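Local coordinates for putative PLP-dependent aminotransferase (Bacillus cereus ATCC 10987, PDB 3JU7), which probably acts as a pyridoxal phosphate-dependent aminotransferase of the DegT/DnrJ/EryC1/StrS family, at residues S141-L145 with M169-Y175; I184-H188 with E197-I201. Residues are numbered along the deposited sequence.

Along the chain the two contacts come in series: contact 1 ends at Tyr175, and contact 2 opens at Ile184 on the strand that follows the hairpin of contact 1. Their centres lie about 17 Å apart, yet they meet where Tyr175 O and Tyr185 OH are 2.5 Å apart, a probable hydrogen bond. Contact 2 pairs adjacent antiparallel strands 182-186 and 199-203 of the central mixed sheet in the fold-type I large domain. Contact 1 joins the hairpin to the loop before helix 146-153, with Met143 and Leu145 reaching strand 159-161, which runs parallel beside strand 182-186. Through Tyr175 and Tyr185 the hairpin abuts strand 182-186, which leads into the loop carrying Lys191, the lysine modified by pyridoxal phosphate.

Contact 1. Residues S141-L145 with M169-Y175; sequences SWMNL and MNGGMHY
The indole of Trp142 (chi1 t, chi2 -94°) fills the centre, held between the hairpin 169-174 and Tyr175; Trp142 CA to Tyr175 CA, 6.8 Å, is the closest CA approach. Over one face sits Asn170 CB, 3.3 Å from the centroid of the six-membered ring and 6° off its normal, a CH-pi contact. The opposite face receives the edge of the Tyr175 ring in a T-shaped pair, with centroids 5.3 Å apart, planes at 79° and Trp142 CE3 3.7 Å from Tyr175 CD1. Trp142 CZ2 lies 3.8 Å from CE of Met173, a selenomethionine, and Trp142 CH2 3.2 Å from Met173 O. The contact packs the hairpin and Tyr175 on the irregular loop between strand 130-133 and helix 146-153, where Met143 and Leu145 also touch Val160 of strand 159-161. A type I' turn from Asn170 to Met173 closes the hairpin, with positive phi at Gly171 (61/38) and Gly172 (70/15) and bonds Asn170 N to Met173 O (2.9 Å) and Met173 N to Asn170 O (3.1 Å). Trp142 (-92/80) centres an inverse gamma turn whose Met143 N to Ser141 O bond (3.1 Å) is weak. Leu145 CD1 packs 4.0 Å from Tyr175 CZ. Farther out, Tyr175 (chi1 t) donates from OH to Met143 O at 2.6 Å, while Asn144 turns away and its OD1 accepts from Glu146 N at the start of helix 146-153.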
loop_
_atom_site.group_PDB
_atom_site.type_symbol
_atom_site.label_atom_id
_atom_site.label_comp_id
_atom_site.label_asym_id
_atom_site.label_seq_id
_atom_site.Cartn_x
_atom_site.Cartn_y
_atom_site.Cartn_z
ATOM N N SER A 141 -20.614 -2.622 12.664
ATOM C CA SER A 141 -21.885 -3.143 13.099
ATOM C C SER A 141 -22.407 -4.143 12.104
ATOM O O SER A 141 -21.830 -4.351 11.018
ATOM C CB SER A 141 -22.876 -1.985 13.274
ATOM O OG SER A 141 -23.140 -1.375 12.038
ATOM N N TRP A 142 -23.520 -4.749 12.474
ATOM C CA TRP A 142 -24.083 -5.809 11.691
ATOM C C TRP A 142 -25.086 -5.285 10.686
ATOM O O TRP A 142 -26.288 -5.327 10.911
ATOM C CB TRP A 142 -24.722 -6.804 12.625
ATOM C CG TRP A 142 -24.995 -8.092 12.031
ATOM C CD1 TRP A 142 -26.161 -8.501 11.458
ATOM C CD2 TRP A 142 -24.106 -9.210 12.003
ATOM N NE1 TRP A 142 -26.048 -9.804 11.070
ATOM C CE2 TRP A 142 -24.797 -10.268 11.381
ATOM C CE3 TRP A 142 -22.792 -9.420 12.452
ATOM C CZ2 TRP A 142 -24.215 -11.516 11.160
ATOM C CZ3 TRP A 142 -22.206 -10.651 12.237
ATOM C CH2 TRP A 142 -22.918 -11.696 11.587
HETATM N N MSE A 143 -24.564 -4.766 9.582
HETATM C CA MSE A 143 -25.380 -4.337 8.439
HETATM C C MSE A 143 -25.701 -5.569 7.635
HETATM O O MSE A 143 -24.820 -6.179 7.021
HETATM C CB MSE A 143 -24.625 -3.354 7.577
HETATM C CG MSE A 143 -25.398 -2.884 6.363
HETATM SE SE MSE A 143 -24.308 -1.698 5.317
HETATM C CE MSE A 143 -23.039 -2.977 4.543
ATOM N N ASN A 144 -26.969 -5.953 7.650
ATOM C CA ASN A 144 -27.394 -7.173 7.016
ATOM C C ASN A 144 -27.137 -7.104 5.521
ATOM O O ASN A 144 -27.364 -6.066 4.919
ATOM C CB ASN A 144 -28.877 -7.413 7.267
ATOM C CG ASN A 144 -29.259 -8.854 7.047
ATOM O OD1 ASN A 144 -29.436 -9.312 5.895
ATOM N ND2 ASN A 144 -29.372 -9.602 8.161
ATOM N N LEU A 145 -26.695 -8.217 4.924
ATOM C CA LEU A 145 -26.250 -8.230 3.522
ATOM C C LEU A 145 -27.187 -8.943 2.541
ATOM O O LEU A 145 -26.831 -9.078 1.367
ATOM C CB LEU A 145 -24.836 -8.838 3.420
ATOM C CG LEU A 145 -23.750 -8.044 4.140
ATOM C CD1 LEU A 145 -22.429 -8.772 4.074
ATOM C CD2 LEU A 145 -23.645 -6.653 3.521
HETATM N N MSE A 169 -19.041 -10.923 15.352
HETATM C CA MSE A 169 -19.823 -12.155 15.403
HETATM C C MSE A 169 -21.258 -11.891 15.829
HETATM O O MSE A 169 -21.514 -11.051 16.685
HETATM C CB MSE A 169 -19.241 -13.055 16.488
HETATM C CG MSE A 169 -17.756 -13.316 16.358
HETATM SE SE MSE A 169 -17.474 -14.522 14.923
HETATM C CE MSE A 169 -16.046 -15.514 15.734
ATOM N N ASN A 170 -22.195 -12.645 15.281
ATOM C CA ASN A 170 -23.596 -12.522 15.666
ATOM C C ASN A 170 -24.225 -13.875 15.444
ATOM O O ASN A 170 -24.273 -14.375 14.324
ATOM C CB ASN A 170 -24.305 -11.456 14.825
ATOM C CG ASN A 170 -25.749 -11.215 15.253
ATOM O OD1 ASN A 170 -26.194 -11.728 16.264
ATOM N ND2 ASN A 170 -26.474 -10.388 14.483
ATOM N N GLY A 171 -24.687 -14.474 16.535
ATOM C CA GLY A 171 -25.262 -15.801 16.504
ATOM C C GLY A 171 -24.245 -16.794 16.015
ATOM O O GLY A 171 -24.572 -17.679 15.255
ATOM N N GLY A 172 -22.999 -16.620 16.420
ATOM C CA GLY A 172 -21.932 -17.508 15.993
ATOM C C GLY A 172 -21.530 -17.398 14.532
ATOM O O GLY A 172 -20.835 -18.261 14.020
HETATM N N MSE A 173 -21.931 -16.351 13.834
HETATM C CA MSE A 173 -21.484 -16.219 12.465
HETATM C C MSE A 173 -20.663 -14.954 12.358
HETATM O O MSE A 173 -21.026 -13.928 12.945
HETATM C CB MSE A 173 -22.682 -16.191 11.524
HETATM C CG MSE A 173 -22.495 -15.377 10.256
HETATM SE SE MSE A 173 -23.969 -15.676 9.061
HETATM C CE MSE A 173 -24.094 -13.930 8.288
ATOM N N HIS A 174 -19.562 -15.030 11.601
ATOM C CA HIS A 174 -18.724 -13.871 11.385
ATOM C C HIS A 174 -19.372 -12.963 10.337
ATOM O O HIS A 174 -19.938 -13.435 9.357
ATOM C CB HIS A 174 -17.317 -14.265 10.964
ATOM C CG HIS A 174 -16.374 -13.103 10.888
ATOM N ND1 HIS A 174 -16.113 -12.438 9.715
ATOM C CD2 HIS A 174 -15.656 -12.473 11.844
ATOM C CE1 HIS A 174 -15.269 -11.452 9.949
ATOM N NE2 HIS A 174 -14.976 -11.453 11.236
ATOM N N TYR A 175 -19.269 -11.661 10.551
ATOM C CA TYR A 175 -19.815 -10.702 9.621
ATOM C C TYR A 175 -19.257 -10.912 8.221
ATOM O O TYR A 175 -18.035 -10.926 8.062
ATOM C CB TYR A 175 -19.482 -9.276 10.049
ATOM C CG TYR A 175 -20.161 -8.319 9.127
ATOM C CD1 TYR A 175 -21.507 -8.052 9.280
ATOM C CD2 TYR A 175 -19.498 -7.751 8.054
ATOM C CE1 TYR A 175 -22.172 -7.227 8.438
ATOM C CE2 TYR A 175 -20.175 -6.895 7.175
ATOM C CZ TYR A 175 -21.521 -6.651 7.384
ATOM O OH TYR A 175 -22.255 -5.825 6.560
#

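Contact 2. Residues I184-H188 with E197-I201; sequences IYSFH and EGGLI
Phe187, Leu200 and Tyr185 bury the most surface where strands 184-186 and 199-201 of the fold-type I large-domain mixed sheet run antiparallel, axes 4.6 Å apart at 164°, with the lysine-bearing loop 189-196 between them. Tyr185 and Leu200 form the hydrogen-bonded pair: Tyr185 N donates to Leu200 O and Leu200 N to Tyr185 O, both at 2.9 Å. Their side chains share one face, Tyr185 CD2 4.2 Å from Leu200 CD2. Ile184-Ile201 and Ser186-Gly199 are the flanking non-hydrogen-bonded pairs; the side chains of Ile184, Ser186 and Ile201 take the opposite face, Ile184 CD1 3.5 Å from Ile201 CG2. Phe187 (chi1 m) bonds from N to Gly198 O at 2.8 Å, and its CZ lies 3.7 Å from Leu200 CB. A CB on Gly199 would clash with Tyr185 O. At the end where the connecting loop leaves, an ST turn joins His188 N to Ser186 OG (3.1 Å), and Glu197 OE2, 3.4 Å from His188 CD2, hydrogen-bonds Thr32 OG1 and forms a salt bridge with Lys234 NZ, both of the second subunit. Ser186 OG also hydrogen-bonds OP3 of the pyridoxal phosphate-modified Lys191, so an apolar strand pair gives way to polar groups meeting cofactor and partner subunit.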
loop_
_atom_site.group_PDB
_atom_site.type_symbol
_atom_site.label_atom_id
_atom_site.label_comp_id
_atom_site.label_asym_id
_atom_site.label_seq_id
_atom_site.Cartn_x
_atom_site.Cartn_y
_atom_site.Cartn_z
ATOM N N ILE A 184 -14.163 -5.823 2.665
ATOM C CA ILE A 184 -12.884 -5.268 3.057
ATOM C C ILE A 184 -12.867 -4.955 4.564
ATOM O O ILE A 184 -13.786 -4.376 5.105
ATOM C CB ILE A 184 -12.569 -3.956 2.300
ATOM C CG1 ILE A 184 -12.802 -4.090 0.766
ATOM C CG2 ILE A 184 -11.166 -3.518 2.619
ATOM C CD1 ILE A 184 -12.447 -5.470 0.146
ATOM N N TYR A 185 -11.811 -5.393 5.235
ATOM C CA TYR A 185 -11.618 -5.148 6.628
ATOM C C TYR A 185 -10.227 -4.581 6.807
ATOM O O TYR A 185 -9.293 -4.887 6.030
ATOM C CB TYR A 185 -11.667 -6.445 7.462
ATOM C CG TYR A 185 -12.840 -7.353 7.297
ATOM C CD1 TYR A 185 -13.970 -7.254 8.111
ATOM C CD2 TYR A 185 -12.774 -8.431 6.405
ATOM C CE1 TYR A 185 -15.087 -8.173 7.958
ATOM C CE2 TYR A 185 -13.838 -9.323 6.251
ATOM C CZ TYR A 185 -15.004 -9.204 7.015
ATOM O OH TYR A 185 -16.030 -10.165 6.832
ATOM N N SER A 186 -10.070 -3.831 7.886
ATOM C CA SER A 186 -8.806 -3.198 8.219
ATOM C C SER A 186 -8.162 -3.806 9.462
ATOM O O SER A 186 -8.853 -4.195 10.392
ATOM C CB SER A 186 -9.008 -1.693 8.419
ATOM O OG SER A 186 -7.792 -1.074 8.786
ATOM N N PHE A 187 -6.829 -3.877 9.457
ATOM C CA PHE A 187 -6.048 -4.242 10.623
ATOM C C PHE A 187 -5.180 -3.034 11.094
ATOM O O PHE A 187 -4.144 -3.192 11.745
ATOM C CB PHE A 187 -5.134 -5.424 10.316
ATOM C CG PHE A 187 -5.825 -6.688 9.839
ATOM C CD1 PHE A 187 -7.041 -7.123 10.364
ATOM C CD2 PHE A 187 -5.182 -7.510 8.911
ATOM C CE1 PHE A 187 -7.624 -8.323 9.930
ATOM C CE2 PHE A 187 -5.762 -8.727 8.479
ATOM C CZ PHE A 187 -6.977 -9.135 9.008
ATOM N N HIS A 188 -5.588 -1.810 10.768
ATOM C CA HIS A 188 -4.863 -0.650 11.270
ATOM C C HIS A 188 -4.805 -0.708 12.797
ATOM O O HIS A 188 -5.729 -1.226 13.443
ATOM C CB HIS A 188 -5.542 0.629 10.817
ATOM C CG HIS A 188 -4.734 1.865 11.032
ATOM N ND1 HIS A 188 -4.940 2.712 12.101
ATOM C CD2 HIS A 188 -3.759 2.439 10.280
ATOM C CE1 HIS A 188 -4.115 3.749 12.005
ATOM N NE2 HIS A 188 -3.391 3.609 10.906
ATOM N N GLU A 197 -0.255 -1.642 10.285
ATOM C CA GLU A 197 -0.901 -1.477 8.990
ATOM C C GLU A 197 -1.226 -2.862 8.409
ATOM O O GLU A 197 -0.434 -3.805 8.507
ATOM C CB GLU A 197 -0.009 -0.716 8.026
ATOM C CG GLU A 197 0.238 0.736 8.412
ATOM C CD GLU A 197 -0.904 1.694 8.066
ATOM O OE1 GLU A 197 -1.802 1.351 7.269
ATOM O OE2 GLU A 197 -0.878 2.832 8.577
ATOM N N GLY A 198 -2.426 -2.988 7.863
ATOM C CA GLY A 198 -2.859 -4.222 7.260
ATOM C C GLY A 198 -4.348 -4.206 6.937
ATOM O O GLY A 198 -5.065 -3.293 7.303
ATOM N N GLY A 199 -4.801 -5.243 6.267
ATOM C CA GLY A 199 -6.192 -5.414 5.940
ATOM C C GLY A 199 -6.421 -6.795 5.368
ATOM O O GLY A 199 -5.471 -7.576 5.228
ATOM N N LEU A 200 -7.693 -7.076 5.051
ATOM C CA LEU A 200 -8.140 -8.367 4.554
ATOM C C LEU A 200 -9.337 -8.195 3.615
ATOM O O LEU A 200 -10.172 -7.266 3.781
ATOM C CB LEU A 200 -8.548 -9.247 5.707
ATOM C CG LEU A 200 -8.759 -10.763 5.439
ATOM C CD1 LEU A 200 -7.458 -11.535 5.462
ATOM C CD2 LEU A 200 -9.730 -11.374 6.397
ATOM N N ILE A 201 -9.419 -9.085 2.625
ATOM C CA ILE A 201 -10.591 -9.180 1.760
ATOM C C ILE A 201 -11.156 -10.571 1.855
ATOM O O ILE A 201 -10.423 -11.527 1.773
ATOM C CB ILE A 201 -10.310 -8.847 0.264
ATOM C CG1 ILE A 201 -9.527 -7.536 0.154
ATOM C CG2 ILE A 201 -11.640 -8.768 -0.491
ATOM C CD1 ILE A 201 -9.281 -7.049 -1.286
#